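Local structure of U4/U6 snRNA-associated-splicing factor PRP24 (Saccharomyces cerevisiae, 4N0T) at residues Tyr26-His31 against Ile65-Lys70. The protein binds U6 snRNA through its RNA recognition motifs and acts as a spliceosome recycling factor, annealing U6 with U4 snRNA. Sequence-based numbering, arbitrary orientation.
Sequences YKYFKH and ITKTHK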
loop_
_atom_site.group_PDB
_atom_site.type_symbol
_atom_site.label_atom_id
_atom_site.label_comp_id
_atom_site.label_asym_id
_atom_site.label_seq_id
_atom_site.Cartn_x
_atom_site.Cartn_y
_atom_site.Cartn_z
ATOM N N TYR A 26 0.921 -17.219 -25.137
ATOM C CA TYR A 26 -0.309 -16.620 -25.672
ATOM C C TYR A 26 -0.824 -17.364 -26.889
ATOM O O TYR A 26 -1.964 -17.823 -26.906
ATOM C CB TYR A 26 -0.069 -15.164 -26.083
ATOM C CG TYR A 26 -0.483 -14.152 -25.050
ATOM C CD1 TYR A 26 -1.818 -13.809 -24.883
ATOM C CD2 TYR A 26 0.465 -13.527 -24.250
ATOM C CE1 TYR A 26 -2.199 -12.880 -23.932
ATOM C CE2 TYR A 26 0.099 -12.596 -23.305
ATOM C CZ TYR A 26 -1.233 -12.277 -23.147
ATOM O OH TYR A 26 -1.594 -11.349 -22.195
ATOM N N LYS A 27 0.020 -17.476 -27.911
ATOM C CA LYS A 27 -0.366 -18.130 -29.155
ATOM C C LYS A 27 -0.832 -19.562 -28.936
ATOM O O LYS A 27 -1.772 -20.017 -29.591
ATOM C CB LYS A 27 0.782 -18.095 -30.168
ATOM C CG LYS A 27 0.905 -16.766 -30.911
ATOM C CD LYS A 27 2.044 -16.781 -31.934
ATOM C CE LYS A 27 2.026 -15.528 -32.809
ATOM N NZ LYS A 27 2.234 -14.286 -32.009
ATOM N N TYR A 28 -0.182 -20.271 -28.018
ATOM C CA TYR A 28 -0.563 -21.652 -27.745
ATOM C C TYR A 28 -1.948 -21.737 -27.095
ATOM O O TYR A 28 -2.718 -22.652 -27.389
ATOM C CB TYR A 28 0.476 -22.371 -26.873
ATOM C CG TYR A 28 0.184 -23.851 -26.723
ATOM C CD1 TYR A 28 0.620 -24.760 -27.675
ATOM C CD2 TYR A 28 -0.546 -24.336 -25.641
ATOM C CE1 TYR A 28 0.350 -26.113 -27.554
ATOM C CE2 TYR A 28 -0.824 -25.693 -25.515
ATOM C CZ TYR A 28 -0.369 -26.571 -26.477
ATOM O OH TYR A 28 -0.638 -27.912 -26.361
ATOM N N PHE A 29 -2.265 -20.783 -26.225
ATOM C CA PHE A 29 -3.485 -20.874 -25.416
ATOM C C PHE A 29 -4.604 -19.905 -25.812
ATOM O O PHE A 29 -5.705 -19.983 -25.264
ATOM C CB PHE A 29 -3.161 -20.661 -23.928
ATOM C CG PHE A 29 -2.470 -21.827 -23.273
ATOM C CD1 PHE A 29 -3.201 -22.905 -22.796
ATOM C CD2 PHE A 29 -1.090 -21.834 -23.115
ATOM C CE1 PHE A 29 -2.562 -23.973 -22.189
ATOM C CE2 PHE A 29 -0.455 -22.896 -22.500
ATOM C CZ PHE A 29 -1.188 -23.961 -22.039
ATOM N N LYS A 30 -4.343 -18.981 -26.729
ATOM C CA LYS A 30 -5.345 -17.940 -26.974
ATOM C C LYS A 30 -6.636 -18.448 -27.625
ATOM O O LYS A 30 -7.668 -17.785 -27.533
ATOM C CB LYS A 30 -4.762 -16.708 -27.689
ATOM C CG LYS A 30 -4.356 -16.878 -29.147
ATOM C CD LYS A 30 -3.661 -15.590 -29.614
ATOM C CE LYS A 30 -3.733 -15.381 -31.120
ATOM N NZ LYS A 30 -2.817 -16.283 -31.861
ATOM N N HIS A 31 -6.586 -19.628 -28.243
ATOM C CA HIS A 31 -7.806 -20.277 -28.737
ATOM C C HIS A 31 -8.678 -20.817 -27.594
ATOM O O HIS A 31 -9.871 -21.074 -27.787
ATOM C CB HIS A 31 -7.485 -21.411 -29.721
ATOM C CG HIS A 31 -7.022 -20.948 -31.071
ATOM N ND1 HIS A 31 -6.566 -19.664 -31.307
ATOM C CD2 HIS A 31 -6.941 -21.598 -32.252
ATOM C CE1 HIS A 31 -6.227 -19.551 -32.578
ATOM N NE2 HIS A 31 -6.443 -20.709 -33.177
ATOM N N ILE A 65 -6.908 -26.417 -19.485
ATOM C CA ILE A 65 -6.634 -27.648 -18.750
ATOM C C ILE A 65 -6.819 -28.875 -19.657
ATOM O O ILE A 65 -6.200 -29.923 -19.423
ATOM C CB ILE A 65 -7.488 -27.715 -17.465
ATOM C CG1 ILE A 65 -6.980 -26.664 -16.471
ATOM C CG2 ILE A 65 -7.418 -29.081 -16.800
ATOM C CD1 ILE A 65 -7.904 -26.436 -15.298
ATOM N N THR A 66 -7.625 -28.740 -20.711
ATOM C CA THR A 66 -7.721 -29.833 -21.697
ATOM C C THR A 66 -6.409 -30.039 -22.452
ATOM O O THR A 66 -6.213 -31.074 -23.108
ATOM C CB THR A 66 -8.880 -29.659 -22.723
ATOM O OG1 THR A 66 -8.568 -28.615 -23.651
ATOM C CG2 THR A 66 -10.206 -29.385 -22.027
ATOM N N LYS A 67 -5.509 -29.060 -22.372
ATOM C CA LYS A 67 -4.189 -29.201 -22.986
ATOM C C LYS A 67 -3.206 -29.963 -22.110
ATOM O O LYS A 67 -2.051 -30.127 -22.495
ATOM C CB LYS A 67 -3.568 -27.840 -23.321
ATOM C CG LYS A 67 -4.446 -26.912 -24.138
ATOM C CD LYS A 67 -4.619 -27.433 -25.546
ATOM C CE LYS A 67 -5.218 -26.371 -26.449
ATOM N NZ LYS A 67 -5.306 -26.883 -27.848
ATOM N N THR A 68 -3.632 -30.402 -20.931
ATOM C CA THR A 68 -2.696 -31.091 -20.051
ATOM C C THR A 68 -2.234 -32.398 -20.697
ATOM O O THR A 68 -3.022 -33.090 -21.351
ATOM C CB THR A 68 -3.272 -31.349 -18.669
ATOM O OG1 THR A 68 -2.217 -31.722 -17.778
ATOM C CG2 THR A 68 -4.360 -32.441 -18.694
ATOM N N HIS A 69 -0.943 -32.670 -20.546
ATOM C CA HIS A 69 -0.278 -33.853 -21.117
ATOM C C HIS A 69 -0.196 -33.845 -22.638
ATOM O O HIS A 69 0.140 -34.869 -23.251
ATOM C CB HIS A 69 -0.878 -35.147 -20.551
ATOM C CG HIS A 69 -0.577 -35.345 -19.102
ATOM N ND1 HIS A 69 0.693 -35.624 -18.637
ATOM C CD2 HIS A 69 -1.363 -35.256 -18.003
ATOM C CE1 HIS A 69 0.669 -35.723 -17.322
ATOM N NE2 HIS A 69 -0.568 -35.498 -16.909
ATOM N N LYS A 70 -0.478 -32.697 -23.250
ATOM C CA LYS A 70 -0.157 -32.503 -24.664
ATOM C C LYS A 70 1.323 -32.165 -24.806
ATOM O O LYS A 70 2.022 -31.934 -23.808
ATOM C CB LYS A 70 -1.012 -31.411 -25.311
ATOM C CG LYS A 70 -2.510 -31.680 -25.310
ATOM C CD LYS A 70 -2.840 -33.072 -25.832
ATOM C CE LYS A 70 -4.329 -33.366 -25.686
ATOM N NZ LYS A 70 -4.636 -34.818 -25.828
#
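Where Phe-29 and Lys-67 bring the two backbones nearest, their CA atoms are still 8.7 Å apart, so side chains must span the interval between the C-terminal part of helix 22-29 and the loop that follows helix 58-65. The setting is the first RNA recognition motif, in which two helices pack on one side of an antiparallel sheet; this contact illustrates how the first helix meets the link between the second helix and short strand 71-72. That link is folded by two beta turns, a type I from Ile-65 to Thr-68 and a type II from Lys-67 to Lys-70, the second closed by Lys-70 N to Lys-67 O at 3.1 Å.

Across the gap the contact is entirely van der Waals. The aliphatic root of Lys-67 lies against the outer carbons of two aromatic rings: its CG is 4.0 Å from Phe-29 CE1 and 4.1 Å from Tyr-28 CE2. With CG anti to the backbone N (chi1 -173°), the Tyr-28 ring extends across to the loop and also touches Ile-77 of strand 75-81. The two rings meet each other as well, Tyr-28 CD2 standing 3.4 Å above the plane of Phe-29, near its rim, while Phe-29 CD2 lies in the Tyr-28 plane at that ring's edge. Phe-29 is the buried member, reaching Val-13 and Ile-35 of the sheet. Were Tyr-28 cut back to an alanine, the Lys-67 methylenes would lose one of their two aromatic neighbours and Lys-70 CB its partner from the helix, which is likely to leave a gap between helix and turn. A bend at chi2 (-69°) turns the Lys-67 chain so that its CD passes 4.1 Å from Tyr-28 OH. The same phenolic oxygen makes the shortest approach between the segments, 3.7 Å from Lys-70 CB.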